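Local atomic coordinates of peruvianin-I (Thevetia peruviana, PDB entry 6ORM), a protein that is a germin-like protein of plant latex with proteolytic activity, classed as a cysteine peptidase and belonging to the cupin family. Residues I38-G41 with F42-A45; L151-Q154 with N155-G158. All coordinates share one frame; numbering follows the deposited sequence.

Contact 1: I38-G41 with F42-A45; sequences IYSG and FKQA. With NAG (2-acetamido-2-deoxy-beta-D-glucopyranose), chain D; NAG (2-acetamido-2-deoxy-beta-D-glucopyranose), chain B.
The ring of Phe-42 meets the carbonyl carbon of Gly-41 obliquely, while the amide N of Gly-41 lies over one face of the Tyr-39 ring, 3.3 Å above its plane and offset toward the rim. Tyr-39 also meets the ring of Phe-64, and Phe-42 meets Tyr-148 edge-to-face, so both aromatics join this 3-10 turn to the cupin body. CG of Tyr-39 stands anti to its own N (chi1 -176°), which sends the ring forward along the chain to Gly-41. Glycine suits that place: a CB would come within 2.4 Å of Tyr-39 CE2.

Two i to i+3 backbone bonds define the turn, Lys-43 N to Ser-40 O at 3.1 Å and Gln-44 N to Gly-41 O, also at 3.1 Å. In each the donor sits well above the carbonyl plane, 46° and 48° out of it. Phe-42 N gives its hydrogen instead to a water at 2.8 Å, which in turn donates to Tyr-39 O and so joins strand 38-39 to the turn. A second water donates to Ser-40 O and is weakly held by Gln-44 NE2.

Lys-43 lays CB and CG against Ser-40 O, and its long chain carries the ammonium into a salt bridge with Asp-125 OD1 of the second subunit. Ser-40 OG is hydrogen-bonded to the same oxygen, so the turn presents a charge and a hydroxyl together at the interface, beside an antiparallel ladder that Ile-38 and Tyr-39 form with that subunit.

The extended Gln-44 reaches a glycan attached to the protein, its OE1 3.5 Å from the acetamide methyl C8 of one N-acetylglucosamine. Hydroxyl O6 of the neighbouring sugar donates a short 2.5 Å hydrogen bond to Ala-45 O.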
# COMPACT_ATOMS: atom_id res chain seq x y z
N ILE A 38 13.41 22.91 4.69
CA ILE A 38 12.71 23.79 5.61
C ILE A 38 11.58 24.48 4.86
O ILE A 38 11.69 24.74 3.65
CB ILE A 38 13.68 24.82 6.23
CG1 ILE A 38 12.99 25.65 7.32
CG2 ILE A 38 14.27 25.73 5.16
CD1 ILE A 38 13.90 26.66 7.99
N TYR A 39 10.48 24.73 5.55
CA TYR A 39 9.39 25.53 5.01
C TYR A 39 8.94 26.53 6.07
O TYR A 39 8.64 26.13 7.20
CB TYR A 39 8.21 24.68 4.56
CG TYR A 39 7.11 25.49 3.90
CD1 TYR A 39 7.25 25.95 2.59
CD2 TYR A 39 5.94 25.80 4.58
CE1 TYR A 39 6.26 26.69 1.99
CE2 TYR A 39 4.95 26.55 3.99
CZ TYR A 39 5.11 26.99 2.69
OH TYR A 39 4.12 27.74 2.09
N SER A 40 8.90 27.81 5.71
CA SER A 40 8.68 28.89 6.67
C SER A 40 7.38 29.64 6.42
O SER A 40 7.20 30.75 6.92
CB SER A 40 9.86 29.86 6.64
OG SER A 40 11.04 29.25 7.15
N GLY A 41 6.46 29.05 5.64
CA GLY A 41 5.23 29.74 5.29
C GLY A 41 4.39 30.15 6.48
O GLY A 41 3.69 31.16 6.42
N PHE A 42 4.44 29.39 7.58
CA PHE A 42 3.61 29.71 8.73
C PHE A 42 4.02 31.00 9.42
O PHE A 42 3.27 31.50 10.26
CB PHE A 42 3.63 28.57 9.76
CG PHE A 42 2.84 27.37 9.35
CD1 PHE A 42 1.83 27.47 8.41
CD2 PHE A 42 3.09 26.14 9.93
CE1 PHE A 42 1.09 26.36 8.04
CE2 PHE A 42 2.36 25.02 9.57
CZ PHE A 42 1.36 25.13 8.63
N LYS A 43 5.19 31.55 9.09
CA LYS A 43 5.59 32.83 9.64
C LYS A 43 4.77 33.98 9.08
O LYS A 43 4.74 35.06 9.69
CB LYS A 43 7.07 33.07 9.40
CG LYS A 43 7.94 32.18 10.25
CD LYS A 43 9.32 32.74 10.42
CE LYS A 43 10.12 31.87 11.34
NZ LYS A 43 11.11 31.07 10.58
N GLN A 44 4.11 33.78 7.95
CA GLN A 44 3.14 34.75 7.46
C GLN A 44 1.81 34.50 8.13
O GLN A 44 1.25 33.40 8.02
CB GLN A 44 3.05 34.68 5.94
CG GLN A 44 4.40 34.45 5.30
CD GLN A 44 4.33 34.25 3.80
OE1 GLN A 44 3.30 34.50 3.17
NE2 GLN A 44 5.43 33.76 3.21
N ALA A 45 1.29 35.52 8.81
CA ALA A 45 -0.03 35.46 9.41
C ALA A 45 -1.09 35.29 8.33
O ALA A 45 -0.83 35.55 7.15
CB ALA A 45 -0.30 36.72 10.23
C1 NAG D . -1.09 33.09 0.90
C2 NAG D . 0.14 32.32 0.44
C3 NAG D . 0.79 33.00 -0.76
C4 NAG D . -0.23 33.24 -1.86
C5 NAG D . -1.42 34.01 -1.29
C6 NAG D . -2.53 34.23 -2.29
C7 NAG D . 1.23 31.10 2.28
C8 NAG D . 2.27 31.16 3.36
N2 NAG D . 1.10 32.20 1.54
O3 NAG D . 1.84 32.16 -1.23
O4 NAG D . 0.33 33.99 -2.93
O5 NAG D . -1.98 33.27 -0.20
O6 NAG D . -3.26 33.04 -2.53
O7 NAG D . 0.55 30.10 2.08
C1 NAG B . -4.83 32.57 4.47
C2 NAG B . -5.14 33.09 3.08
C3 NAG B . -4.04 32.66 2.11
C4 NAG B . -2.66 33.02 2.66
C5 NAG B . -2.51 32.61 4.13
C6 NAG B . -1.23 33.12 4.76
C7 NAG B . -7.46 33.45 2.37
C8 NAG B . -8.73 32.80 1.90
N2 NAG B . -6.43 32.63 2.61
O3 NAG B . -4.25 33.29 0.86
O4 NAG B . -1.67 32.29 1.93
O5 NAG B . -3.60 33.10 4.91
O6 NAG B . -1.21 34.54 4.85
O7 NAG B . -7.37 34.66 2.53
O HOH W 1 6.07 27.18 8.00
O HOH W 2 7.72 33.38 5.56

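Contact 2: L151-Q154 with N155-G158; sequences LNSQ and NPGG
An ST turn lies in the loop that follows strand 145-151 of the cupin domain: OG of Ser-153 accepts the backbone N-H of Asn-155, two residues on, at 3.1 Å and nearly straight (168°). The hydroxyl gets there because OG is turned away from its own N and stands beside the carbonyl carbon (chi1 176°), facing the onward chain. It is bonded to Asp-3 OD1 as well, and the other oxygen of that carboxylate takes the N-H of Gln-154, so both oxygens of Asp-3, near the N terminus, are tied to the turn. Serine suits the site, being short enough to bend back onto its own backbone and able to serve two partners. Were it an alanine, Asn-155 N would probably be left without its acceptor and Asp-3 without one of its two ties to the loop.

Just before, Asn-152 centres an inverse gamma turn, closed by a weak bond from Ser-153 N to Leu-151 O at 3.0 Å. Together the two turns reverse the chain, bringing Pro-156 back over Leu-151. The side chains cross at about a right angle: Pro-156 CG rests 3.6 Å from Leu-151 CB, and Pro-156 CB lies 3.8 Å from Leu-151 CD2. Proline suits this buried position, offering a compact apolar ring and no N-H in need of a partner.

The side-chain amides of Gln-154 and Asn-155 lead away from the turn to other partners. Gln-154 bonds Thr-69 N through OE1 and Asn-68 OD1 through NE2, while Asn-155 ND2 reaches Leu-7 O of the third subunit. Among the strands, Leu-151 and Pro-156 both pack on Thr-73, the first residue of strand 73-79; the Thr-73 hydroxyl OG1 is hydrogen-bonded to Ser-153 O, and the chain then runs on into strand 159-162.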
# COMPACT_ATOMS: atom_id res chain seq x y z
N LEU A 151 -1.99 15.51 8.25
CA LEU A 151 -2.66 14.56 7.38
C LEU A 151 -1.64 13.63 6.73
O LEU A 151 -0.54 14.06 6.36
CB LEU A 151 -3.48 15.28 6.30
CG LEU A 151 -4.53 16.26 6.83
CD1 LEU A 151 -4.05 17.71 6.70
CD2 LEU A 151 -5.87 16.06 6.15
N ASN A 152 -2.01 12.35 6.60
CA ASN A 152 -1.10 11.34 6.06
C ASN A 152 -1.23 11.24 4.53
O ASN A 152 -1.51 10.19 3.96
CB ASN A 152 -1.33 10.00 6.74
CG ASN A 152 -2.74 9.48 6.55
OD1 ASN A 152 -3.70 10.25 6.47
ND2 ASN A 152 -2.88 8.16 6.49
N SER A 153 -1.03 12.38 3.88
CA SER A 153 -0.88 12.43 2.44
C SER A 153 -0.16 13.72 2.09
O SER A 153 -0.31 14.73 2.78
CB SER A 153 -2.23 12.36 1.71
OG SER A 153 -2.05 12.50 0.31
N GLN A 154 0.62 13.68 1.01
CA GLN A 154 1.23 14.91 0.51
C GLN A 154 0.21 15.84 -0.13
O GLN A 154 0.52 17.02 -0.35
CB GLN A 154 2.33 14.59 -0.49
CG GLN A 154 1.82 14.14 -1.84
CD GLN A 154 2.94 13.87 -2.83
OE1 GLN A 154 3.82 13.04 -2.58
NE2 GLN A 154 2.91 14.57 -3.95
N ASN A 155 -0.99 15.36 -0.42
CA ASN A 155 -2.03 16.15 -1.06
C ASN A 155 -3.39 15.55 -0.70
O ASN A 155 -4.04 14.93 -1.55
CB ASN A 155 -1.83 16.19 -2.58
CG ASN A 155 -2.77 17.17 -3.27
OD1 ASN A 155 -3.21 18.15 -2.68
ND2 ASN A 155 -3.09 16.89 -4.53
N PRO A 156 -3.84 15.73 0.54
CA PRO A 156 -5.07 15.06 0.98
C PRO A 156 -6.31 15.49 0.21
O PRO A 156 -7.26 14.72 0.11
CB PRO A 156 -5.18 15.45 2.46
CG PRO A 156 -3.84 16.04 2.83
CD PRO A 156 -3.27 16.60 1.58
N GLY A 157 -6.32 16.71 -0.32
CA GLY A 157 -7.52 17.26 -0.91
C GLY A 157 -8.45 17.83 0.14
O GLY A 157 -8.41 17.42 1.30
N GLY A 158 -9.29 18.78 -0.27
CA GLY A 158 -10.24 19.40 0.63
C GLY A 158 -11.50 19.77 -0.14
O GLY A 158 -11.41 20.31 -1.24

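Followed from the N terminus, the chain meets contact 1 first, where strand 38-39 ends and the chain turns through 42-45 on its way to strand 54-57. Contact 2 opens more than a hundred residues later, on the way from strand 145-151 to strand 159-162. Each closes only a local turn; they stand in series, neither nesting nor crossing. Their centres are about 19 Å apart and their nearest atoms about 9 Å, without touching. The same two neighbouring strands relate them: 73-79 supplies Arg-76 to the backbone of contact 1 and Thr-73 to contact 2, while 145-151 carries Tyr-148 against Phe-42 and ends at Leu-151. Both contacts also touch the second subunit.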